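Long-range contact in putative isomerase (Sinorhizobium meliloti, PDB 2PPG), which is a putative isomerase of the enolase superfamily, with a capping N-terminal domain and a TIM-barrel-like C-terminal domain: residues I231-P245 / V257-E269. Numbering follows the deposited sequence.
Sequences IKAMEPHGLWFAEAP and VAASVSTAIAVGE
Thr263 turns its OG1 beside its own backbone N (chi1 -65°) and against Glu235, while CG2, anti to that N, reaches Phe241 CA and Ala242 N. Glu235 OE2 accepts a hydrogen bond from Thr263 OG1 (2.7 Å), met from above the carboxylate plane; Thr263 N and Ser262 OG add weak bonds to the same oxygen. Lys232, bent at its last torsion, donates from NZ to Ser260 O in the carbonyl plane (3.2 Å). These bonds tie the end of helix 224-234 and the turn after it to the 260-263 connection. The strands run parallel, joined by backbone bonds: Ala264 O receives Ala242 N, Ala242 O receives Ala266 N at 2.7 Å, and Ala266 O receives Ala244 N. A water links Trp240 O to Ala264 N. Ile231 CD1 and Val257 CG1, from helices 224-234 and 251-260, meet (3.7 Å) over the face where Ala242 CB packs on Ile265 CD1 (3.8 Å). On the other face, Phe241 CD1 touches Ala266 CB. Glu243 OE2 and Glu269 OE1, 2.7 Å apart, are like-charged acceptors, not hydrogen-bonded as modelled; Glu243 OE1 salt-bridges Lys187. With Asp217 near Glu243, acids at the C-terminal ends of successive barrel strands are consistent with the acidic metal site of enolase-superfamily members, though no metal is modelled here.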
loop_
_atom_site.group_PDB
_atom_site.type_symbol
_atom_site.label_atom_id
_atom_site.label_comp_id
_atom_site.label_asym_id
_atom_site.label_seq_id
_atom_site.Cartn_x
_atom_site.Cartn_y
_atom_site.Cartn_z
ATOM N N ILE A 231 12.781 0.805 -25.478
ATOM C CA ILE A 231 13.367 1.982 -24.861
ATOM C C ILE A 231 14.836 1.761 -24.503
ATOM O O ILE A 231 15.698 2.535 -24.918
ATOM C CB ILE A 231 12.587 2.410 -23.615
ATOM C CG1 ILE A 231 11.181 2.840 -24.017
ATOM C CG2 ILE A 231 13.316 3.533 -22.883
ATOM C CD1 ILE A 231 10.208 2.921 -22.862
ATOM N N LYS A 232 15.112 0.698 -23.751
ATOM C CA LYS A 232 16.466 0.393 -23.301
ATOM C C LYS A 232 17.428 0.185 -24.460
ATOM O O LYS A 232 18.635 0.339 -24.295
ATOM C CB LYS A 232 16.483 -0.837 -22.388
ATOM C CG LYS A 232 16.037 -0.558 -20.952
ATOM C CD LYS A 232 16.589 -1.601 -19.990
ATOM C CE LYS A 232 16.099 -1.385 -18.557
ATOM N NZ LYS A 232 16.436 -0.046 -18.005
ATOM N N ALA A 233 16.891 -0.153 -25.630
ATOM C CA ALA A 233 17.718 -0.354 -26.808
ATOM C C ALA A 233 18.116 0.992 -27.412
ATOM O O ALA A 233 19.162 1.114 -28.051
ATOM C CB ALA A 233 16.983 -1.200 -27.828
HETATM N N MSE A 234 17.267 1.992 -27.187
HETATM C CA MSE A 234 17.429 3.327 -27.743
HETATM C C MSE A 234 18.217 4.249 -26.822
HETATM O O MSE A 234 18.770 5.246 -27.275
HETATM C CB MSE A 234 16.056 3.957 -27.990
HETATM C CG MSE A 234 15.327 3.451 -29.209
HETATM SE SE MSE A 234 13.607 4.371 -29.491
HETATM C CE MSE A 234 12.577 3.543 -28.071
ATOM N N GLU A 235 18.250 3.924 -25.534
ATOM C CA GLU A 235 18.852 4.794 -24.518
ATOM C C GLU A 235 20.355 5.072 -24.649
ATOM O O GLU A 235 20.788 6.186 -24.373
ATOM C CB GLU A 235 18.502 4.314 -23.096
ATOM C CG GLU A 235 17.166 4.856 -22.586
ATOM C CD GLU A 235 16.668 4.186 -21.299
ATOM O OE1 GLU A 235 16.747 2.950 -21.184
ATOM O OE2 GLU A 235 16.170 4.892 -20.399
ATOM N N PRO A 236 21.165 4.077 -25.053
ATOM C CA PRO A 236 22.574 4.417 -25.283
ATOM C C PRO A 236 22.772 5.570 -26.280
ATOM O O PRO A 236 23.780 6.277 -26.213
ATOM C CB PRO A 236 23.177 3.110 -25.830
ATOM C CG PRO A 236 22.015 2.231 -26.181
ATOM C CD PRO A 236 20.903 2.643 -25.278
ATOM N N HIS A 237 21.805 5.766 -27.176
ATOM C CA HIS A 237 21.843 6.865 -28.144
ATOM C C HIS A 237 21.316 8.226 -27.646
ATOM O O HIS A 237 21.479 9.236 -28.323
ATOM C CB HIS A 237 21.137 6.441 -29.427
ATOM C CG HIS A 237 21.679 5.174 -29.990
ATOM N ND1 HIS A 237 22.982 5.059 -30.428
ATOM C CD2 HIS A 237 21.118 3.952 -30.140
ATOM C CE1 HIS A 237 23.195 3.822 -30.841
ATOM N NE2 HIS A 237 22.080 3.130 -30.678
ATOM N N GLY A 238 20.700 8.256 -26.471
ATOM C CA GLY A 238 20.286 9.517 -25.854
ATOM C C GLY A 238 18.829 9.852 -26.122
ATOM O O GLY A 238 18.527 10.683 -26.977
ATOM N N LEU A 239 17.932 9.206 -25.380
ATOM C CA LEU A 239 16.490 9.321 -25.630
ATOM C C LEU A 239 15.839 10.410 -24.772
ATOM O O LEU A 239 15.883 10.357 -23.545
ATOM C CB LEU A 239 15.791 7.954 -25.459
ATOM C CG LEU A 239 14.315 7.765 -25.854
ATOM C CD1 LEU A 239 13.990 8.098 -27.315
ATOM C CD2 LEU A 239 13.865 6.355 -25.521
ATOM N N TRP A 240 15.262 11.400 -25.448
ATOM C CA TRP A 240 14.554 12.522 -24.829
ATOM C C TRP A 240 13.278 12.048 -24.136
ATOM O O TRP A 240 13.141 12.191 -22.922
ATOM C CB TRP A 240 14.231 13.554 -25.910
ATOM C CG TRP A 240 13.514 14.784 -25.450
ATOM C CD1 TRP A 240 13.492 15.317 -24.180
ATOM C CD2 TRP A 240 12.744 15.670 -26.268
ATOM N NE1 TRP A 240 12.726 16.452 -24.159
ATOM C CE2 TRP A 240 12.262 16.701 -25.429
ATOM C CE3 TRP A 240 12.400 15.685 -27.627
ATOM C CZ2 TRP A 240 11.457 17.739 -25.910
ATOM C CZ3 TRP A 240 11.601 16.718 -28.100
ATOM C CH2 TRP A 240 11.139 17.730 -27.244
ATOM N N PHE A 241 12.345 11.477 -24.891
ATOM C CA PHE A 241 11.178 10.868 -24.256
ATOM C C PHE A 241 10.497 9.748 -25.042
ATOM O O PHE A 241 10.569 9.697 -26.266
ATOM C CB PHE A 241 10.166 11.925 -23.812
ATOM C CG PHE A 241 9.504 12.684 -24.943
ATOM C CD1 PHE A 241 8.465 12.115 -25.681
ATOM C CD2 PHE A 241 9.867 14.002 -25.218
ATOM C CE1 PHE A 241 7.833 12.836 -26.706
ATOM C CE2 PHE A 241 9.234 14.732 -26.231
ATOM C CZ PHE A 241 8.219 14.155 -26.972
ATOM N N ALA A 242 9.860 8.837 -24.311
ATOM C CA ALA A 242 9.044 7.784 -24.902
ATOM C C ALA A 242 7.581 8.202 -24.863
ATOM O O ALA A 242 7.043 8.481 -23.803
ATOM C CB ALA A 242 9.235 6.504 -24.145
ATOM N N GLU A 243 6.946 8.259 -26.023
ATOM C CA GLU A 243 5.532 8.626 -26.120
ATOM C C GLU A 243 4.682 7.393 -26.425
ATOM O O GLU A 243 5.105 6.511 -27.177
ATOM C CB GLU A 243 5.347 9.699 -27.205
ATOM C CG GLU A 243 3.922 9.846 -27.744
ATOM C CD GLU A 243 3.758 11.025 -28.684
ATOM O OE1 GLU A 243 4.642 11.906 -28.692
ATOM O OE2 GLU A 243 2.741 11.077 -29.414
ATOM N N ALA A 244 3.487 7.344 -25.839
ATOM C CA ALA A 244 2.536 6.243 -26.037
ATOM C C ALA A 244 3.179 4.850 -26.126
ATOM O O ALA A 244 3.023 4.186 -27.139
ATOM C CB ALA A 244 1.698 6.507 -27.267
ATOM N N PRO A 245 3.891 4.397 -25.067
ATOM C CA PRO A 245 4.607 3.126 -25.192
ATOM C C PRO A 245 3.712 1.889 -25.036
ATOM O O PRO A 245 4.059 0.822 -25.542
ATOM C CB PRO A 245 5.627 3.187 -24.048
ATOM C CG PRO A 245 4.975 3.993 -23.011
ATOM C CD PRO A 245 4.074 4.991 -23.727
ATOM N N VAL A 257 6.534 0.468 -16.953
ATOM C CA VAL A 257 7.487 1.046 -17.905
ATOM C C VAL A 257 8.130 2.296 -17.297
ATOM O O VAL A 257 9.364 2.420 -17.276
ATOM C CB VAL A 257 6.811 1.434 -19.250
ATOM C CG1 VAL A 257 7.807 2.056 -20.164
ATOM C CG2 VAL A 257 6.205 0.230 -19.937
ATOM N N ALA A 258 7.301 3.206 -16.779
ATOM C CA ALA A 258 7.803 4.427 -16.127
ATOM C C ALA A 258 8.827 4.103 -15.037
ATOM O O ALA A 258 9.877 4.751 -14.948
ATOM C CB ALA A 258 6.667 5.248 -15.560
ATOM N N ALA A 259 8.520 3.082 -14.234
ATOM C CA ALA A 259 9.391 2.658 -13.141
ATOM C C ALA A 259 10.643 1.915 -13.608
ATOM O O ALA A 259 11.643 1.904 -12.898
ATOM C CB ALA A 259 8.617 1.811 -12.134
ATOM N N SER A 260 10.601 1.313 -14.794
ATOM C CA SER A 260 11.684 0.433 -15.230
ATOM C C SER A 260 12.773 1.104 -16.068
ATOM O O SER A 260 13.788 0.481 -16.370
ATOM C CB SER A 260 11.125 -0.766 -15.992
ATOM O OG SER A 260 10.135 -1.436 -15.236
ATOM N N VAL A 261 12.570 2.357 -16.458
ATOM C CA VAL A 261 13.551 3.064 -17.294
ATOM C C VAL A 261 13.767 4.485 -16.790
ATOM O O VAL A 261 12.865 5.090 -16.221
ATOM C CB VAL A 261 13.105 3.114 -18.772
ATOM C CG1 VAL A 261 13.130 1.729 -19.383
ATOM C CG2 VAL A 261 11.710 3.736 -18.910
ATOM N N SER A 262 14.954 5.036 -16.986
ATOM C CA SER A 262 15.184 6.397 -16.507
ATOM C C SER A 262 14.543 7.442 -17.439
ATOM O O SER A 262 14.351 8.590 -17.048
ATOM C CB SER A 262 16.674 6.662 -16.308
ATOM O OG SER A 262 17.363 6.434 -17.516
ATOM N N THR A 263 14.202 7.019 -18.655
ATOM C CA THR A 263 13.601 7.878 -19.668
ATOM C C THR A 263 12.214 8.378 -19.289
ATOM O O THR A 263 11.358 7.619 -18.794
ATOM C CB THR A 263 13.465 7.136 -21.009
ATOM O OG1 THR A 263 14.760 6.837 -21.527
ATOM C CG2 THR A 263 12.700 7.984 -22.039
ATOM N N ALA A 264 12.002 9.665 -19.546
ATOM C CA ALA A 264 10.744 10.323 -19.291
ATOM C C ALA A 264 9.636 9.711 -20.163
ATOM O O ALA A 264 9.845 9.451 -21.340
ATOM C CB ALA A 264 10.901 11.783 -19.565
ATOM N N ILE A 265 8.472 9.461 -19.574
ATOM C CA ILE A 265 7.378 8.816 -20.292
ATOM C C ILE A 265 6.293 9.826 -20.582
ATOM O O ILE A 265 5.830 10.508 -19.668
ATOM C CB ILE A 265 6.758 7.640 -19.490
ATOM C CG1 ILE A 265 7.788 6.531 -19.254
ATOM C CG2 ILE A 265 5.536 7.088 -20.199
ATOM C CD1 ILE A 265 8.526 6.122 -20.470
ATOM N N ALA A 266 5.888 9.912 -21.848
ATOM C CA ALA A 266 4.953 10.949 -22.285
ATOM C C ALA A 266 3.672 10.353 -22.809
ATOM O O ALA A 266 3.709 9.443 -23.648
ATOM C CB ALA A 266 5.591 11.815 -23.353
ATOM N N VAL A 267 2.543 10.869 -22.315
ATOM C CA VAL A 267 1.222 10.415 -22.750
ATOM C C VAL A 267 0.255 11.573 -22.698
ATOM O O VAL A 267 0.588 12.616 -22.143
ATOM C CB VAL A 267 0.677 9.260 -21.864
ATOM C CG1 VAL A 267 1.556 8.022 -22.003
ATOM C CG2 VAL A 267 0.560 9.685 -20.387
ATOM N N GLY A 268 -0.933 11.406 -23.277
ATOM C CA GLY A 268 -2.006 12.378 -23.063
ATOM C C GLY A 268 -2.888 12.772 -24.239
ATOM O O GLY A 268 -4.015 13.252 -24.050
ATOM N N GLU A 269 -2.395 12.567 -25.454
ATOM C CA GLU A 269 -3.058 13.088 -26.644
ATOM C C GLU A 269 -4.492 12.587 -26.878
ATOM O O GLU A 269 -5.297 13.293 -27.462
ATOM C CB GLU A 269 -2.183 12.854 -27.884
ATOM C CG GLU A 269 -2.148 11.419 -28.374
ATOM C CD GLU A 269 -1.144 11.222 -29.475
ATOM O OE1 GLU A 269 0.053 11.007 -29.162
ATOM O OE2 GLU A 269 -1.551 11.280 -30.657
HETATM O O HOH W 1 14.405 11.195 -20.430
#